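Long-range contacts in 3,4-dihydroxybenzoate decarboxylase (Enterobacter cloacae, PDB 5NY5), which catalyses the decarboxylation of 3,4-dihydroxybenzoate and, in the reverse direction, the para-carboxylation of catechols, as a prenylated-flavin-dependent enzyme of the UbiD family: residues A[4-8]-A[210-214]; A[260-264]-A[314-318]. All blocks are in the same frame, centred on the assembly; numbering follows the deposited sequence.

Contact 1. Residues A[4-8]-A[210-214]; sequences PINDL and MGLDP
Two helix-entry turns meet here: both segments are irregular, and their touching parts run antiparallel, with the end-to-end directions CA 5–8 and CA 211–213 lying 165° apart. Among CA pairs, D7 CA and D213 CA are nearest, 4.3 Å apart. M210, a selenomethionine ending strand 204-210, is too far from 4-8 to touch it. The chain turns at G211 (phi/psi 84/77), where a side chain would collide with the carbonyl of M210. G211 CA packs 3.9 Å from CD2 of L8 (chi1 t, chi2 p), and G211 O accepts a 2.6 Å hydrogen bond from a water that itself accepts one from L8 N at 2.8 Å. L212 is extended (-127/167), and its CB points away from 4-8; its side chain is about 7 Å from that of I169, a residue that binds prenylated FMN, absent from this chain in the model. L212 O lies 3.6 Å from L8 CB. D213 (chi1 t) occupies the N-cap of helix 214-219: OD1 caps A215 N, forms a salt bridge with R241, and sits 3.4 Å from I5 CG2. P214 opens that helix and packs on A11 of helix 8-16. Across the contact, D7 (chi1 p, CB away from 210-214) is the N-cap of helix 8-16, with OD1 on S10 N and OD2 in a salt bridge with R260. Thus two N-capped helix starts abut through their backbones (D7 C to D213 N, 3.9 Å). With no direct hydrogen bond between the segments, the chemistry implies close packing bridged by one water, both aspartates engaged in capping and with arginines elsewhere.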
loop_
_atom_site.group_PDB
_atom_site.type_symbol
_atom_site.label_atom_id
_atom_site.label_comp_id
_atom_site.label_asym_id
_atom_site.label_seq_id
_atom_site.Cartn_x
_atom_site.Cartn_y
_atom_site.Cartn_z
ATOM N N PRO A 4 -5.212 -8.153 59.400
ATOM C CA PRO A 4 -5.440 -7.212 58.299
ATOM C C PRO A 4 -4.149 -6.498 57.923
ATOM O O PRO A 4 -3.152 -6.527 58.645
ATOM C CB PRO A 4 -6.466 -6.233 58.871
ATOM C CG PRO A 4 -6.185 -6.234 60.312
ATOM C CD PRO A 4 -5.842 -7.662 60.640
ATOM N N ILE A 5 -4.184 -5.846 56.766
ATOM C CA ILE A 5 -3.038 -5.119 56.236
ATOM C C ILE A 5 -3.282 -3.629 56.417
ATOM O O ILE A 5 -4.342 -3.118 56.041
ATOM C CB ILE A 5 -2.785 -5.459 54.758
ATOM C CG1 ILE A 5 -2.502 -6.952 54.601
ATOM C CG2 ILE A 5 -1.622 -4.647 54.222
ATOM C CD1 ILE A 5 -2.048 -7.336 53.213
ATOM N N ASN A 6 -2.304 -2.938 56.999
ATOM C CA ASN A 6 -2.361 -1.489 57.100
ATOM C C ASN A 6 -1.010 -0.820 56.904
ATOM O O ASN A 6 -0.927 0.406 57.027
ATOM C CB ASN A 6 -2.958 -1.056 58.452
ATOM C CG ASN A 6 -2.187 -1.602 59.643
ATOM O OD1 ASN A 6 -1.040 -2.031 59.523
ATOM N ND2 ASN A 6 -2.822 -1.580 60.807
ATOM N N ASP A 7 0.045 -1.573 56.610
ATOM C CA ASP A 7 1.355 -0.995 56.351
ATOM C C ASP A 7 2.188 -2.015 55.582
ATOM O O ASP A 7 1.708 -3.090 55.215
ATOM C CB ASP A 7 2.040 -0.559 57.650
ATOM C CG ASP A 7 2.051 -1.649 58.709
ATOM O OD1 ASP A 7 1.937 -2.841 58.358
ATOM O OD2 ASP A 7 2.184 -1.306 59.901
ATOM N N LEU A 8 3.450 -1.663 55.343
ATOM C CA LEU A 8 4.338 -2.546 54.597
ATOM C C LEU A 8 4.613 -3.839 55.357
ATOM O O LEU A 8 4.628 -4.924 54.766
ATOM C CB LEU A 8 5.642 -1.816 54.281
ATOM C CG LEU A 8 6.759 -2.618 53.619
ATOM C CD1 LEU A 8 6.301 -3.198 52.292
ATOM C CD2 LEU A 8 7.975 -1.733 53.431
HETATM N N MSE A 210 7.664 6.748 51.777
HETATM C CA MSE A 210 8.223 5.519 51.226
HETATM C C MSE A 210 8.069 4.347 52.192
HETATM O O MSE A 210 8.211 4.508 53.403
HETATM C CB MSE A 210 9.697 5.721 50.873
HETATM C CG MSE A 210 9.950 6.859 49.902
HETATM SE SE MSE A 210 11.836 7.161 49.542
HETATM C CE MSE A 210 12.427 7.562 51.354
ATOM N N GLY A 211 7.788 3.166 51.648
ATOM C CA GLY A 211 7.548 1.988 52.461
ATOM C C GLY A 211 6.110 1.925 52.926
ATOM O O GLY A 211 5.814 2.220 54.088
ATOM N N LEU A 212 5.208 1.537 52.029
ATOM C CA LEU A 212 3.779 1.691 52.246
ATOM C C LEU A 212 3.059 0.369 52.039
ATOM O O LEU A 212 3.616 -0.601 51.519
ATOM C CB LEU A 212 3.188 2.740 51.298
ATOM C CG LEU A 212 4.022 4.000 51.092
ATOM C CD1 LEU A 212 3.464 4.815 49.941
ATOM C CD2 LEU A 212 4.056 4.817 52.368
ATOM N N ASP A 213 1.805 0.351 52.469
ATOM C CA ASP A 213 0.873 -0.679 52.049
ATOM C C ASP A 213 0.840 -0.727 50.521
ATOM O O ASP A 213 0.665 0.319 49.880
ATOM C CB ASP A 213 -0.519 -0.367 52.608
ATOM C CG ASP A 213 -1.514 -1.502 52.420
ATOM O OD1 ASP A 213 -1.236 -2.447 51.658
ATOM O OD2 ASP A 213 -2.598 -1.439 53.036
ATOM N N PRO A 214 1.039 -1.894 49.907
ATOM C CA PRO A 214 0.909 -1.978 48.444
ATOM C C PRO A 214 -0.404 -1.430 47.924
ATOM O O PRO A 214 -0.453 -0.933 46.791
ATOM C CB PRO A 214 1.044 -3.481 48.177
ATOM C CG PRO A 214 1.908 -3.965 49.280
ATOM C CD PRO A 214 1.553 -3.144 50.489
HETATM O O HOH W 1 3.952 1.061 55.527
#

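Contact 2. Residues A[260-264]-A[314-318]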
loop_
_atom_site.group_PDB
_atom_site.type_symbol
_atom_site.label_atom_id
_atom_site.label_comp_id
_atom_site.label_asym_id
_atom_site.label_seq_id
_atom_site.Cartn_x
_atom_site.Cartn_y
_atom_site.Cartn_z
ATOM N N ARG A 260 1.523 5.483 58.639
ATOM C CA ARG A 260 2.010 4.112 58.709
ATOM C C ARG A 260 3.223 3.866 57.823
ATOM O O ARG A 260 3.635 2.714 57.666
ATOM C CB ARG A 260 0.891 3.138 58.331
ATOM C CG ARG A 260 -0.354 3.261 59.189
ATOM C CD ARG A 260 -0.109 2.760 60.592
ATOM N NE ARG A 260 -0.062 1.304 60.644
ATOM C CZ ARG A 260 0.264 0.610 61.727
ATOM N NH1 ARG A 260 0.575 1.241 62.849
ATOM N NH2 ARG A 260 0.281 -0.715 61.688
ATOM N N ALA A 261 3.804 4.913 57.250
ATOM C CA ALA A 261 4.905 4.740 56.318
ATOM C C ALA A 261 6.172 4.294 57.041
ATOM O O ALA A 261 6.291 4.385 58.264
ATOM C CB ALA A 261 5.169 6.036 55.557
ATOM N N GLU A 262 7.131 3.801 56.256
ATOM C CA GLU A 262 8.416 3.394 56.810
ATOM C C GLU A 262 9.364 4.579 56.941
ATOM O O GLU A 262 9.957 4.792 58.003
ATOM C CB GLU A 262 9.042 2.302 55.941
ATOM C CG GLU A 262 8.395 0.936 56.090
ATOM C CD GLU A 262 8.826 0.219 57.355
ATOM O OE1 GLU A 262 9.982 0.411 57.783
ATOM O OE2 GLU A 262 8.007 -0.531 57.923
ATOM N N ILE A 263 9.523 5.358 55.872
ATOM C CA ILE A 263 10.429 6.500 55.851
ATOM C C ILE A 263 9.699 7.696 55.258
ATOM O O ILE A 263 8.920 7.553 54.309
ATOM C CB ILE A 263 11.711 6.200 55.047
ATOM C CG1 ILE A 263 12.381 4.925 55.558
ATOM C CG2 ILE A 263 12.684 7.365 55.126
ATOM C CD1 ILE A 263 13.690 4.616 54.883
ATOM N N ILE A 264 9.949 8.876 55.822
ATOM C CA ILE A 264 9.391 10.130 55.333
ATOM C C ILE A 264 10.536 11.099 55.087
ATOM O O ILE A 264 11.444 11.223 55.915
ATOM C CB ILE A 264 8.384 10.742 56.329
ATOM C CG1 ILE A 264 7.305 9.728 56.698
ATOM C CG2 ILE A 264 7.757 12.000 55.745
ATOM C CD1 ILE A 264 6.439 9.336 55.542
ATOM N N HIS A 314 14.112 0.756 62.856
ATOM C CA HIS A 314 14.614 -0.206 61.877
ATOM C C HIS A 314 13.848 -0.073 60.557
ATOM O O HIS A 314 13.272 -1.028 60.032
ATOM C CB HIS A 314 14.539 -1.634 62.429
ATOM C CG HIS A 314 15.492 -2.582 61.776
ATOM N ND1 HIS A 314 15.310 -3.948 61.792
ATOM C CD2 HIS A 314 16.640 -2.364 61.095
ATOM C CE1 HIS A 314 16.302 -4.530 61.143
ATOM N NE2 HIS A 314 17.123 -3.591 60.711
ATOM N N ALA A 315 13.861 1.146 60.026
ATOM C CA ALA A 315 13.028 1.486 58.881
ATOM C C ALA A 315 13.450 0.710 57.641
ATOM O O ALA A 315 14.637 0.626 57.315
ATOM C CB ALA A 315 13.095 2.985 58.605
ATOM N N ILE A 316 12.466 0.147 56.951
ATOM C CA ILE A 316 12.704 -0.556 55.699
ATOM C C ILE A 316 12.742 0.459 54.566
ATOM O O ILE A 316 11.848 1.304 54.445
ATOM C CB ILE A 316 11.615 -1.612 55.457
ATOM C CG1 ILE A 316 11.619 -2.651 56.579
ATOM C CG2 ILE A 316 11.805 -2.272 54.108
ATOM C CD1 ILE A 316 10.421 -3.569 56.556
ATOM N N LEU A 317 13.779 0.387 53.738
ATOM C CA LEU A 317 13.871 1.217 52.540
ATOM C C LEU A 317 13.313 0.425 51.363
ATOM O O LEU A 317 13.898 -0.581 50.951
ATOM C CB LEU A 317 15.313 1.647 52.285
ATOM C CG LEU A 317 15.524 2.558 51.076
ATOM C CD1 LEU A 317 14.577 3.740 51.132
ATOM C CD2 LEU A 317 16.963 3.037 51.006
ATOM N N GLN A 318 12.180 0.870 50.829
ATOM C CA GLN A 318 11.525 0.208 49.708
ATOM C C GLN A 318 11.795 0.968 48.416
ATOM O O GLN A 318 11.671 2.195 48.373
ATOM C CB GLN A 318 10.017 0.095 49.937
ATOM C CG GLN A 318 9.265 -0.546 48.786
ATOM C CD GLN A 318 7.783 -0.689 49.060
ATOM O OE1 GLN A 318 7.247 -0.071 49.976
ATOM N NE2 GLN A 318 7.114 -1.511 48.264
#
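A buried carboxylate, rather than a neighbouring strand, accepts the hydrogen bond from the backbone N of I316. E262, with chi1 and chi2 both m, extends OE1 to I316 N at 2.6 Å, a short bond, and the N-H...O angle of 175° makes it nearly linear. The same OE1 lies 3.4 Å from A315 CA, while OE2 of E262 forms a salt bridge with R9 of helix 8-16, so this glutamate connects three parts of the fold. The next residue supplies the apolar half of the contact: I263 CG1 meets A315 CB at 3.7 Å, and I263 CD1 approaches L317 CD1 at 4.0 Å and I316 O at 3.8 Å. L317 takes part although its CA–CB bond points away from 260-264, because its side chain (chi1 t, chi2 p) reaches back. E262 and I263 can both turn their CA–CB bonds toward 314-318 because the backbone is kinked at E262 (phi/psi -84/-50), where regular alternation is broken. Both residues face M210 of the adjacent strand, which defines a classic beta bulge at the entrance to strand 263-269 in the antiparallel sheet of the UbiD Rift-related domain.

Overall arrangement
From the N terminus, 4-8 leads into helix 8-16, and contact 1 closes a loop of 201 intervening residues when the chain leaves strand 204-210. Contact 2 follows in series, neither nested nor crossed: 260-264 enters strand 263-269, and a helix-free excursion of 49 residues returns through strand 303-311 to 316-319, which pairs with strand 70-73 in a different sheet. The centres of the two contacts are 10 Å apart. A salt bridge from D7 OD2 to R260 NH2 (2.7 Å) and a weak hydrogen bond from L212 N to Q318 OE1 (3.3 Å) join them, so the N-terminal helix, the antiparallel sheet and the four-stranded sheet converge here.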